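Local coordinates for protein arginase (Thermus thermophilus, PDB 2EF5) that probably catalyses the manganese-dependent hydrolysis of L-arginine to L-ornithine and urea, at residues G94-S99 and S215-V220; G101-A106 and A140-L145; R198-V203 and M246-E251. One frame throughout, in Å; residues are numbered along the deposited sequence.

Overall arrangement
Contact 1 lies deepest, its centre about 5 Å from that of the chain, where the C-terminal ends of strands in the parallel sheet carry the two manganese ions; its chemistry is polar and metal-bound. Contact 2, about 13 Å away between centres, is also buried, but apolar, and holds helix 99-107, which begins where segment 94-99 of contact 1 ends; the two touch through Ser99 O and Leu142. Contact 3 lies nearer the surface, its centre about 16 Å from that of the chain, and packs helices 196-206 and 239-252, the chain neighbours of strand 212-217, without touching contact 1. Its apolar centre is bordered by exposed charged residues such as Glu201.

Contact 1: G94-S99 and S215-V220; sequences GDHSLS and SLDADV. With MN (manganese (II) ion), chain H; MN (manganese (II) ion), chain G.
The binuclear manganese site of the arginase fold joins His96, in the loop after strand 87-93, to Asp217 at the end of strand 212-217. His96 ND1 binds the manganese ion of chain H at 2.2 Å. Asp217 OD2 bridges that ion and the one of chain G, reaching the latter at 2.5 Å, while its carboxylate plane stands 68° from the imidazole. Asp219 OD2 also binds the chain G ion, at 2.2 Å. Asp118, His120 and Asp122 complete the protein ligands. The spare oxygen, Asp217 OD1, accepts from Asp219 N at 2.8 Å, an Asx turn that fixes the carboxylate's rotation.

With CG anti to the backbone N (chi1 -151°), the His96 ring reaches across to the strand, and at its far edge NE2 donates to Ser215 OG over 2.7 Å, nearly straight (170°) and in the ring plane. Asp259 OD2 is hydrogen-bonded to both Ser215 OG and Ser99 OG. Replacing Ser215 by alanine would probably leave His96 NE2 without its acceptor and the imidazole less firmly held. With its proton on NE2, the ring offers ND1 to manganese, a tautomer the serine bond probably favours, and Ser215 and Asp259 form a second shell behind it.

Contact 2: G101-A106 and A140-L145; sequences GSVAGA and AVLSGL
Val103 and Leu142 meet through aliphatic carbons alone, and no hydrogen bond links segments 101-106 and 140-145. Leu142 points its forked end at the helix, straddling the branch of Val103: CD2 sits 3.6 Å from Val103 CB, and CD1 lies 3.7 Å from Val103 CG2. With Val103 CG1 anti to the backbone N (chi1 178°), CG2 falls beside that N, where Leu142 CD1 meets it. The other valine methyl, CG1, is approached by Leu142 CD2 at 4.0 Å. The same CD2 also comes loosely near the backbone, 4.2 Å from Ala104 N. Val103 also packs on His213 of strand 212-217.

In the alpha/beta arginase fold, helix 99-107 follows strand 87-93 and lies against the parallel sheet, and the short helix 138-142 comes up to it from the long excursion after strand 113-117. Among the polar interactions, Ser102 OG is hydrogen-bonded to Asp259 OD1, which ties the helix to strand 255-261. Hydrogen bonds to Ala156 and Val157 fix the backbone of Leu142.

The short helix ends in a Schellman motif. Leu145 N reaches back to Ala140 O at 3.0 Å, and Gly144 N to Val141 O at 2.7 Å. Gly144 has a positive phi of 89°, where a side chain would be jammed against the carbonyl oxygen of Ser143.

Contact 3: R198-V203 and M246-E251; sequences RIAEEV and MEILAE. With GAI (guanidine), chain I.
Ile248 and Ala200 form the middle of a helix-helix contact on the flank of the parallel sheet. Helix 239-252 is the connecting helix of a right-handed beta-alpha-beta crossover between neighbouring strands 212-217 and 255-261, and helix 196-206 precedes the first of those strands. The two helix segments run in roughly the same direction, crossing at -32° with their axes 9.5 Å apart at closest approach.

The side chain of Ile248 sets out toward the other helix, and its CB is already 3.8 Å from Ala200 CB. At the branch, CG2 lies anti to the backbone N and comes closest, 3.6 Å from Ala200 CB. The same methyl has Glu201 OE1 at 4.0 Å, where the bent glutamate chain crosses the isoleucine at about a right angle. CG1 carries the chain on, extended (chi2 179°), alongside the alanine methyl, and CD1 stops 3.8 Å from Ala200 CB. The small methyl of Ala200 is therefore met by both the short branch and the tip of Ile248.

Deeper toward the sheet, Val203 CG1 and Leu249 CD2 make a looser apolar contact at 4.3 Å; Val203 also packs on Val163 and Val165, and Leu249 on Leu284. On the outer side Glu201 additionally packs on Lys160 of a second subunit.

Beside Ile248, the extended chain of Glu247 leads instead to a bound guanidine, in a pocket that includes Arg240, His243, Leu244 and Ile289 and is remote from the manganese ions. The Glu247 carboxylate takes two parallel hydrogen bonds: guanidine N1 donates to Glu247 OE1 at 2.7 Å, and N3 to Glu247 OE2 at 2.9 Å, nearly straight at 173°.

Contact 1: G94-S99 and S215-V220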
ATOM      1  N   GLY A  94      40.074  12.415 -10.539  1.00 29.63           N
ATOM      2  CA  GLY A  94      39.837  11.564 -11.660  1.00 26.93           C
ATOM      3  C   GLY A  94      38.845  10.685 -10.927  1.00 26.16           C
ATOM      4  O   GLY A  94      37.788  11.178 -10.521  1.00 22.53           O
ATOM      5  N   ASP A  95      39.208   9.426 -10.693  1.00 24.08           N
ATOM      6  CA  ASP A  95      38.342   8.469 -10.010  1.00 24.67           C
ATOM      7  C   ASP A  95      37.789   8.942  -8.681  1.00 23.67           C
ATOM      8  O   ASP A  95      38.495   9.562  -7.889  1.00 23.33           O
ATOM      9  CB  ASP A  95      39.088   7.158  -9.732  1.00 27.56           C
ATOM     10  CG  ASP A  95      39.632   6.514 -10.980  1.00 30.51           C
ATOM     11  OD1 ASP A  95      38.940   6.558 -12.017  1.00 33.12           O
ATOM     12  OD2 ASP A  95      40.744   5.947 -10.914  1.00 32.84           O
ATOM     13  N   HIS A  96      36.534   8.594  -8.422  1.00 22.03           N
ATOM     14  CA  HIS A  96      35.895   8.947  -7.162  1.00 22.23           C
ATOM     15  C   HIS A  96      36.553   8.165  -6.022  1.00 21.71           C
ATOM     16  O   HIS A  96      36.310   8.440  -4.848  1.00 20.21           O
ATOM     17  CB  HIS A  96      34.403   8.620  -7.216  1.00 21.40           C
ATOM     18  CG  HIS A  96      33.575   9.521  -6.349  1.00 23.17           C
ATOM     19  ND1 HIS A  96      32.220   9.703  -6.560  1.00 21.07           N
ATOM     20  CD2 HIS A  96      33.917  10.324  -5.330  1.00 20.99           C
ATOM     21  CE1 HIS A  96      31.776  10.599  -5.699  1.00 21.64           C
ATOM     22  NE2 HIS A  96      32.774  10.996  -4.939  1.00 22.44           N
ATOM     23  N   SER A  97      37.378   7.185  -6.380  1.00 22.72           N
ATOM     24  CA  SER A  97      38.092   6.369  -5.398  1.00 24.22           C
ATOM     25  C   SER A  97      38.910   7.258  -4.474  1.00 23.34           C
ATOM     26  O   SER A  97      39.131   6.917  -3.320  1.00 23.22           O
ATOM     27  CB  SER A  97      39.039   5.390  -6.098  1.00 25.87           C
ATOM     28  OG  SER A  97      38.337   4.480  -6.923  1.00 30.55           O
ATOM     29  N   LEU A  98      39.363   8.398  -4.992  1.00 22.74           N
ATOM     30  CA  LEU A  98      40.166   9.334  -4.207  1.00 22.26           C
ATOM     31  C   LEU A  98      39.456   9.788  -2.938  1.00 21.04           C
ATOM     32  O   LEU A  98      40.102  10.204  -1.973  1.00 21.10           O
ATOM     33  CB  LEU A  98      40.540  10.557  -5.055  1.00 21.66           C
ATOM     34  CG  LEU A  98      39.409  11.501  -5.481  1.00 23.78           C
ATOM     35  CD1 LEU A  98      39.005  12.414  -4.329  1.00 21.99           C
ATOM     36  CD2 LEU A  98      39.888  12.343  -6.654  1.00 23.32           C
ATOM     37  N   SER A  99      38.128   9.707  -2.930  1.00 19.94           N
ATOM     38  CA  SER A  99      37.367  10.132  -1.759  1.00 20.94           C
ATOM     39  C   SER A  99      37.659   9.317  -0.504  1.00 19.90           C
ATOM     40  O   SER A  99      37.418   9.796   0.602  1.00 19.91           O
ATOM     41  CB  SER A  99      35.863  10.114  -2.055  1.00 22.30           C
ATOM     42  OG  SER A  99      35.519  11.171  -2.947  1.00 24.24           O
ATOM     43  N   SER A 215      30.945  15.653  -1.532  1.00 18.67           N
ATOM     44  CA  SER A 215      31.665  14.964  -2.588  1.00 19.52           C
ATOM     45  C   SER A 215      30.801  15.075  -3.836  1.00 19.40           C
ATOM     46  O   SER A 215      29.750  14.445  -3.935  1.00 20.07           O
ATOM     47  CB  SER A 215      31.898  13.497  -2.206  1.00 18.25           C
ATOM     48  OG  SER A 215      32.886  12.925  -3.038  1.00 20.89           O
ATOM     49  N   LEU A 216      31.254  15.877  -4.790  1.00 19.13           N
ATOM     50  CA  LEU A 216      30.496  16.108  -6.011  1.00 18.52           C
ATOM     51  C   LEU A 216      31.026  15.383  -7.245  1.00 18.23           C
ATOM     52  O   LEU A 216      32.110  15.685  -7.746  1.00 17.37           O
ATOM     53  CB  LEU A 216      30.422  17.624  -6.272  1.00 17.60           C
ATOM     54  CG  LEU A 216      29.710  18.150  -7.523  1.00 18.59           C
ATOM     55  CD1 LEU A 216      28.244  17.716  -7.527  1.00 15.59           C
ATOM     56  CD2 LEU A 216      29.816  19.680  -7.541  1.00 13.16           C
ATOM     57  N   ASP A 217      30.249  14.413  -7.718  1.00 18.12           N
ATOM     58  CA  ASP A 217      30.593  13.655  -8.909  1.00 19.30           C
ATOM     59  C   ASP A 217      29.903  14.378 -10.061  1.00 18.62           C
ATOM     60  O   ASP A 217      28.695  14.603 -10.020  1.00 16.91           O
ATOM     61  CB  ASP A 217      30.061  12.223  -8.812  1.00 20.48           C
ATOM     62  CG  ASP A 217      30.546  11.348  -9.946  1.00 23.34           C
ATOM     63  OD1 ASP A 217      30.511  11.805 -11.106  1.00 23.05           O
ATOM     64  OD2 ASP A 217      30.959  10.199  -9.690  1.00 27.22           O
ATOM     65  N   ALA A 218      30.674  14.746 -11.078  1.00 18.76           N
ATOM     66  CA  ALA A 218      30.136  15.468 -12.224  1.00 18.86           C
ATOM     67  C   ALA A 218      28.958  14.767 -12.876  1.00 19.02           C
ATOM     68  O   ALA A 218      28.091  15.425 -13.451  1.00 20.13           O
ATOM     69  CB  ALA A 218      31.240  15.693 -13.265  1.00 17.12           C
ATOM     70  N   ASP A 219      28.914  13.441 -12.792  1.00 18.75           N
ATOM     71  CA  ASP A 219      27.831  12.715 -13.433  1.00 19.19           C
ATOM     72  C   ASP A 219      26.460  12.869 -12.796  1.00 18.59           C
ATOM     73  O   ASP A 219      25.499  12.309 -13.295  1.00 17.72           O
ATOM     74  CB  ASP A 219      28.171  11.226 -13.576  1.00 20.03           C
ATOM     75  CG  ASP A 219      28.106  10.468 -12.264  1.00 22.56           C
ATOM     76  OD1 ASP A 219      27.608  10.996 -11.252  1.00 23.75           O
ATOM     77  OD2 ASP A 219      28.552   9.307 -12.257  1.00 28.49           O
ATOM     78  N   VAL A 220      26.356  13.624 -11.702  1.00 18.73           N
ATOM     79  CA  VAL A 220      25.051  13.817 -11.071  1.00 18.31           C
ATOM     80  C   VAL A 220      24.240  14.768 -11.949  1.00 18.64           C
ATOM     81  O   VAL A 220      23.013  14.743 -11.950  1.00 17.10           O
ATOM     82  CB  VAL A 220      25.180  14.421  -9.648  1.00 16.91           C
ATOM     83  CG1 VAL A 220      25.600  15.880  -9.726  1.00 16.26           C
ATOM     84  CG2 VAL A 220      23.865  14.279  -8.907  1.00 14.76           C
TER
HETATM   85 MN    MN H1102      30.936   8.520  -7.906  1.00 28.24          MN
HETATM   86 MN    MN G1101      29.216   8.527 -10.294  1.00 42.16          MN

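Contact 2: G101-A106 and A140-L145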
ATOM      1  N   GLY A 101      40.480   8.656   0.562  1.00 21.10           N
ATOM      2  CA  GLY A 101      41.541   9.411   1.202  1.00 21.18           C
ATOM      3  C   GLY A 101      41.142  10.833   1.559  1.00 23.27           C
ATOM      4  O   GLY A 101      41.537  11.343   2.610  1.00 23.47           O
ATOM      5  N   SER A 102      40.350  11.482   0.705  1.00 21.52           N
ATOM      6  CA  SER A 102      39.955  12.861   0.978  1.00 21.20           C
ATOM      7  C   SER A 102      39.049  12.988   2.193  1.00 20.66           C
ATOM      8  O   SER A 102      39.283  13.846   3.050  1.00 20.84           O
ATOM      9  CB  SER A 102      39.284  13.502  -0.247  1.00 21.61           C
ATOM     10  OG  SER A 102      38.022  12.928  -0.517  1.00 23.69           O
ATOM     11  N   VAL A 103      38.030  12.138   2.286  1.00 19.86           N
ATOM     12  CA  VAL A 103      37.109  12.197   3.416  1.00 20.82           C
ATOM     13  C   VAL A 103      37.812  11.835   4.718  1.00 23.90           C
ATOM     14  O   VAL A 103      37.695  12.557   5.706  1.00 23.18           O
ATOM     15  CB  VAL A 103      35.892  11.260   3.210  1.00 21.93           C
ATOM     16  CG1 VAL A 103      34.976  11.312   4.431  1.00 22.33           C
ATOM     17  CG2 VAL A 103      35.115  11.691   1.967  1.00 21.19           C
ATOM     18  N   ALA A 104      38.552  10.729   4.709  1.00 24.61           N
ATOM     19  CA  ALA A 104      39.280  10.281   5.893  1.00 26.83           C
ATOM     20  C   ALA A 104      40.285  11.340   6.332  1.00 27.79           C
ATOM     21  O   ALA A 104      40.454  11.593   7.524  1.00 28.86           O
ATOM     22  CB  ALA A 104      40.001   8.967   5.600  1.00 26.41           C
ATOM     23  N   GLY A 105      40.949  11.959   5.363  1.00 27.99           N
ATOM     24  CA  GLY A 105      41.931  12.978   5.678  1.00 28.74           C
ATOM     25  C   GLY A 105      41.306  14.270   6.167  1.00 30.37           C
ATOM     26  O   GLY A 105      41.742  14.824   7.175  1.00 30.10           O
ATOM     27  N   ALA A 106      40.282  14.746   5.461  1.00 30.52           N
ATOM     28  CA  ALA A 106      39.597  15.990   5.819  1.00 31.36           C
ATOM     29  C   ALA A 106      38.798  15.894   7.117  1.00 31.77           C
ATOM     30  O   ALA A 106      38.523  16.910   7.756  1.00 32.21           O
ATOM     31  CB  ALA A 106      38.670  16.428   4.671  1.00 30.14           C
ATOM     32  N   ALA A 140      31.222   2.928   0.331  1.00 24.91           N
ATOM     33  CA  ALA A 140      31.057   1.739   1.164  1.00 25.14           C
ATOM     34  C   ALA A 140      32.276   1.669   2.077  1.00 24.50           C
ATOM     35  O   ALA A 140      32.145   1.597   3.294  1.00 26.03           O
ATOM     36  CB  ALA A 140      30.971   0.495   0.297  1.00 23.81           C
ATOM     37  N   VAL A 141      33.462   1.713   1.478  1.00 24.99           N
ATOM     38  CA  VAL A 141      34.710   1.667   2.231  1.00 25.18           C
ATOM     39  C   VAL A 141      34.705   2.709   3.349  1.00 25.95           C
ATOM     40  O   VAL A 141      34.969   2.392   4.510  1.00 25.68           O
ATOM     41  CB  VAL A 141      35.926   1.936   1.310  1.00 24.28           C
ATOM     42  CG1 VAL A 141      37.194   2.077   2.139  1.00 25.17           C
ATOM     43  CG2 VAL A 141      36.075   0.804   0.312  1.00 23.24           C
ATOM     44  N   LEU A 142      34.408   3.957   3.001  1.00 25.28           N
ATOM     45  CA  LEU A 142      34.371   5.023   3.995  1.00 25.15           C
ATOM     46  C   LEU A 142      33.408   4.670   5.117  1.00 25.50           C
ATOM     47  O   LEU A 142      33.597   5.086   6.262  1.00 25.34           O
ATOM     48  CB  LEU A 142      33.941   6.344   3.353  1.00 24.18           C
ATOM     49  CG  LEU A 142      34.992   7.040   2.487  1.00 25.06           C
ATOM     50  CD1 LEU A 142      34.333   8.136   1.659  1.00 25.05           C
ATOM     51  CD2 LEU A 142      36.089   7.629   3.380  1.00 23.25           C
ATOM     52  N   SER A 143      32.374   3.905   4.784  1.00 27.32           N
ATOM     53  CA  SER A 143      31.378   3.498   5.769  1.00 29.42           C
ATOM     54  C   SER A 143      31.799   2.237   6.520  1.00 31.37           C
ATOM     55  O   SER A 143      31.053   1.736   7.365  1.00 31.90           O
ATOM     56  CB  SER A 143      30.026   3.262   5.090  1.00 28.96           C
ATOM     57  OG  SER A 143      29.509   4.471   4.559  1.00 30.16           O
ATOM     58  N   GLY A 144      32.989   1.732   6.205  1.00 31.94           N
ATOM     59  CA  GLY A 144      33.496   0.544   6.871  1.00 34.98           C
ATOM     60  C   GLY A 144      33.131  -0.793   6.255  1.00 35.44           C
ATOM     61  O   GLY A 144      33.267  -1.824   6.907  1.00 37.15           O
ATOM     62  N   LEU A 145      32.673  -0.785   5.007  1.00 34.78           N
ATOM     63  CA  LEU A 145      32.294  -2.016   4.316  1.00 34.87           C
ATOM     64  C   LEU A 145      33.178  -2.232   3.094  1.00 34.88           C
ATOM     65  O   LEU A 145      33.378  -1.316   2.298  1.00 34.16           O
ATOM     66  CB  LEU A 145      30.834  -1.942   3.858  1.00 35.44           C
ATOM     67  CG  LEU A 145      29.749  -1.702   4.911  1.00 35.32           C
ATOM     68  CD1 LEU A 145      28.438  -1.404   4.209  1.00 36.27           C
ATOM     69  CD2 LEU A 145      29.613  -2.918   5.822  1.00 35.90           C
TER

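Contact 3: R198-V203 and M246-E251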
ATOM      1  N   ARG A 198      13.547  21.346  -0.556  1.00 22.91           N
ATOM      2  CA  ARG A 198      13.164  20.533   0.586  1.00 24.12           C
ATOM      3  C   ARG A 198      14.229  19.479   0.897  1.00 23.78           C
ATOM      4  O   ARG A 198      14.559  19.248   2.060  1.00 22.60           O
ATOM      5  CB  ARG A 198      11.816  19.865   0.323  1.00 27.42           C
ATOM      6  CG  ARG A 198      11.337  18.999   1.470  1.00 33.77           C
ATOM      7  CD  ARG A 198       9.923  18.502   1.238  1.00 40.41           C
ATOM      8  NE  ARG A 198       9.470  17.671   2.348  1.00 45.32           N
ATOM      9  CZ  ARG A 198       8.278  17.085   2.412  1.00 47.02           C
ATOM     10  NH1 ARG A 198       7.403  17.237   1.428  1.00 47.33           N
ATOM     11  NH2 ARG A 198       7.964  16.338   3.462  1.00 48.84           N
ATOM     12  N   ILE A 199      14.775  18.842  -0.133  1.00 22.92           N
ATOM     13  CA  ILE A 199      15.810  17.832   0.092  1.00 22.67           C
ATOM     14  C   ILE A 199      17.039  18.422   0.761  1.00 22.39           C
ATOM     15  O   ILE A 199      17.606  17.809   1.665  1.00 24.72           O
ATOM     16  CB  ILE A 199      16.228  17.158  -1.221  1.00 22.74           C
ATOM     17  CG1 ILE A 199      15.084  16.279  -1.724  1.00 22.11           C
ATOM     18  CG2 ILE A 199      17.482  16.320  -1.013  1.00 21.27           C
ATOM     19  CD1 ILE A 199      15.339  15.670  -3.069  1.00 24.06           C
ATOM     20  N   ALA A 200      17.455  19.608   0.327  1.00 22.26           N
ATOM     21  CA  ALA A 200      18.616  20.269   0.919  1.00 22.91           C
ATOM     22  C   ALA A 200      18.365  20.533   2.403  1.00 23.95           C
ATOM     23  O   ALA A 200      19.260  20.374   3.232  1.00 22.39           O
ATOM     24  CB  ALA A 200      18.903  21.580   0.197  1.00 22.79           C
ATOM     25  N   GLU A 201      17.141  20.939   2.727  1.00 26.20           N
ATOM     26  CA  GLU A 201      16.760  21.220   4.110  1.00 28.72           C
ATOM     27  C   GLU A 201      16.821  19.927   4.917  1.00 27.49           C
ATOM     28  O   GLU A 201      17.336  19.902   6.032  1.00 29.15           O
ATOM     29  CB  GLU A 201      15.337  21.792   4.168  1.00 30.23           C
ATOM     30  CG  GLU A 201      15.112  23.028   3.302  1.00 36.36           C
ATOM     31  CD  GLU A 201      15.648  24.309   3.921  1.00 40.85           C
ATOM     32  OE1 GLU A 201      16.779  24.300   4.458  1.00 43.65           O
ATOM     33  OE2 GLU A 201      14.935  25.335   3.855  1.00 44.41           O
ATOM     34  N   GLU A 202      16.290  18.854   4.344  1.00 26.29           N
ATOM     35  CA  GLU A 202      16.294  17.557   5.012  1.00 27.89           C
ATOM     36  C   GLU A 202      17.704  17.005   5.210  1.00 27.87           C
ATOM     37  O   GLU A 202      17.988  16.344   6.209  1.00 27.95           O
ATOM     38  CB  GLU A 202      15.434  16.564   4.229  1.00 28.33           C
ATOM     39  CG  GLU A 202      13.942  16.762   4.457  1.00 31.92           C
ATOM     40  CD  GLU A 202      13.093  15.755   3.708  1.00 33.25           C
ATOM     41  OE1 GLU A 202      13.601  14.654   3.402  1.00 33.67           O
ATOM     42  OE2 GLU A 202      11.910  16.055   3.437  1.00 34.87           O
ATOM     43  N   VAL A 203      18.587  17.272   4.256  1.00 26.13           N
ATOM     44  CA  VAL A 203      19.967  16.819   4.364  1.00 25.06           C
ATOM     45  C   VAL A 203      20.610  17.489   5.581  1.00 25.49           C
ATOM     46  O   VAL A 203      21.226  16.827   6.420  1.00 24.74           O
ATOM     47  CB  VAL A 203      20.785  17.186   3.084  1.00 24.16           C
ATOM     48  CG1 VAL A 203      22.272  17.044   3.340  1.00 23.71           C
ATOM     49  CG2 VAL A 203      20.375  16.288   1.931  1.00 24.07           C
ATOM     50  N   MET A 246      23.905  23.607  -3.736  1.00 16.94           N
ATOM     51  CA  MET A 246      25.156  24.153  -3.234  1.00 17.15           C
ATOM     52  C   MET A 246      24.926  25.394  -2.375  1.00 17.57           C
ATOM     53  O   MET A 246      25.546  25.542  -1.326  1.00 16.24           O
ATOM     54  CB  MET A 246      26.097  24.507  -4.395  1.00 16.65           C
ATOM     55  CG  MET A 246      26.562  23.333  -5.232  1.00 17.26           C
ATOM     56  SD  MET A 246      27.484  22.058  -4.321  1.00 21.81           S
ATOM     57  CE  MET A 246      26.259  20.782  -4.189  1.00 17.98           C
ATOM     58  N   GLU A 247      24.038  26.281  -2.817  1.00 16.92           N
ATOM     59  CA  GLU A 247      23.768  27.511  -2.075  1.00 17.84           C
ATOM     60  C   GLU A 247      23.130  27.251  -0.710  1.00 18.23           C
ATOM     61  O   GLU A 247      23.460  27.919   0.274  1.00 17.74           O
ATOM     62  CB  GLU A 247      22.867  28.447  -2.895  1.00 18.76           C
ATOM     63  CG  GLU A 247      23.431  28.807  -4.269  1.00 19.89           C
ATOM     64  CD  GLU A 247      22.413  29.523  -5.148  1.00 20.54           C
ATOM     65  OE1 GLU A 247      21.221  29.172  -5.088  1.00 18.98           O
ATOM     66  OE2 GLU A 247      22.803  30.422  -5.917  1.00 23.66           O
ATOM     67  N   ILE A 248      22.222  26.284  -0.639  1.00 15.90           N
ATOM     68  CA  ILE A 248      21.577  25.992   0.632  1.00 18.18           C
ATOM     69  C   ILE A 248      22.573  25.329   1.587  1.00 19.15           C
ATOM     70  O   ILE A 248      22.560  25.598   2.782  1.00 19.25           O
ATOM     71  CB  ILE A 248      20.324  25.114   0.431  1.00 17.91           C
ATOM     72  CG1 ILE A 248      19.268  25.907  -0.355  1.00 16.85           C
ATOM     73  CG2 ILE A 248      19.757  24.695   1.778  1.00 20.30           C
ATOM     74  CD1 ILE A 248      17.977  25.140  -0.655  1.00 18.40           C
ATOM     75  N   LEU A 249      23.449  24.479   1.062  1.00 20.09           N
ATOM     76  CA  LEU A 249      24.454  23.848   1.908  1.00 21.45           C
ATOM     77  C   LEU A 249      25.415  24.939   2.383  1.00 22.78           C
ATOM     78  O   LEU A 249      25.852  24.935   3.541  1.00 22.56           O
ATOM     79  CB  LEU A 249      25.223  22.760   1.143  1.00 20.78           C
ATOM     80  CG  LEU A 249      24.406  21.522   0.741  1.00 21.32           C
ATOM     81  CD1 LEU A 249      25.277  20.562  -0.068  1.00 20.56           C
ATOM     82  CD2 LEU A 249      23.854  20.830   1.978  1.00 21.62           C
ATOM     83  N   ALA A 250      25.732  25.882   1.498  1.00 24.03           N
ATOM     84  CA  ALA A 250      26.628  26.975   1.851  1.00 26.28           C
ATOM     85  C   ALA A 250      26.052  27.807   2.997  1.00 27.48           C
ATOM     86  O   ALA A 250      26.775  28.166   3.927  1.00 27.78           O
ATOM     87  CB  ALA A 250      26.877  27.863   0.636  1.00 26.12           C
ATOM     88  N   GLU A 251      24.753  28.105   2.926  1.00 27.66           N
ATOM     89  CA  GLU A 251      24.075  28.909   3.954  1.00 28.72           C
ATOM     90  C   GLU A 251      24.219  28.328   5.359  1.00 28.09           C
ATOM     91  O   GLU A 251      24.266  29.069   6.338  1.00 28.94           O
ATOM     92  CB  GLU A 251      22.574  29.052   3.647  1.00 31.20           C
ATOM     93  CG  GLU A 251      22.220  29.890   2.420  1.00 37.15           C
ATOM     94  CD  GLU A 251      20.709  30.035   2.210  1.00 40.36           C
ATOM     95  OE1 GLU A 251      19.939  29.166   2.684  1.00 41.80           O
ATOM     96  OE2 GLU A 251      20.289  31.012   1.555  1.00 43.31           O
TER
HETATM   97  C   GAI I1001      20.448  29.483  -8.567  1.00 21.65           C
HETATM   98  N1  GAI I1001      19.909  28.988  -7.441  1.00 20.48           N
HETATM   99  N2  GAI I1001      19.832  29.286  -9.734  1.00 20.54           N
HETATM  100  N3  GAI I1001      21.593  30.173  -8.519  1.00 21.94           N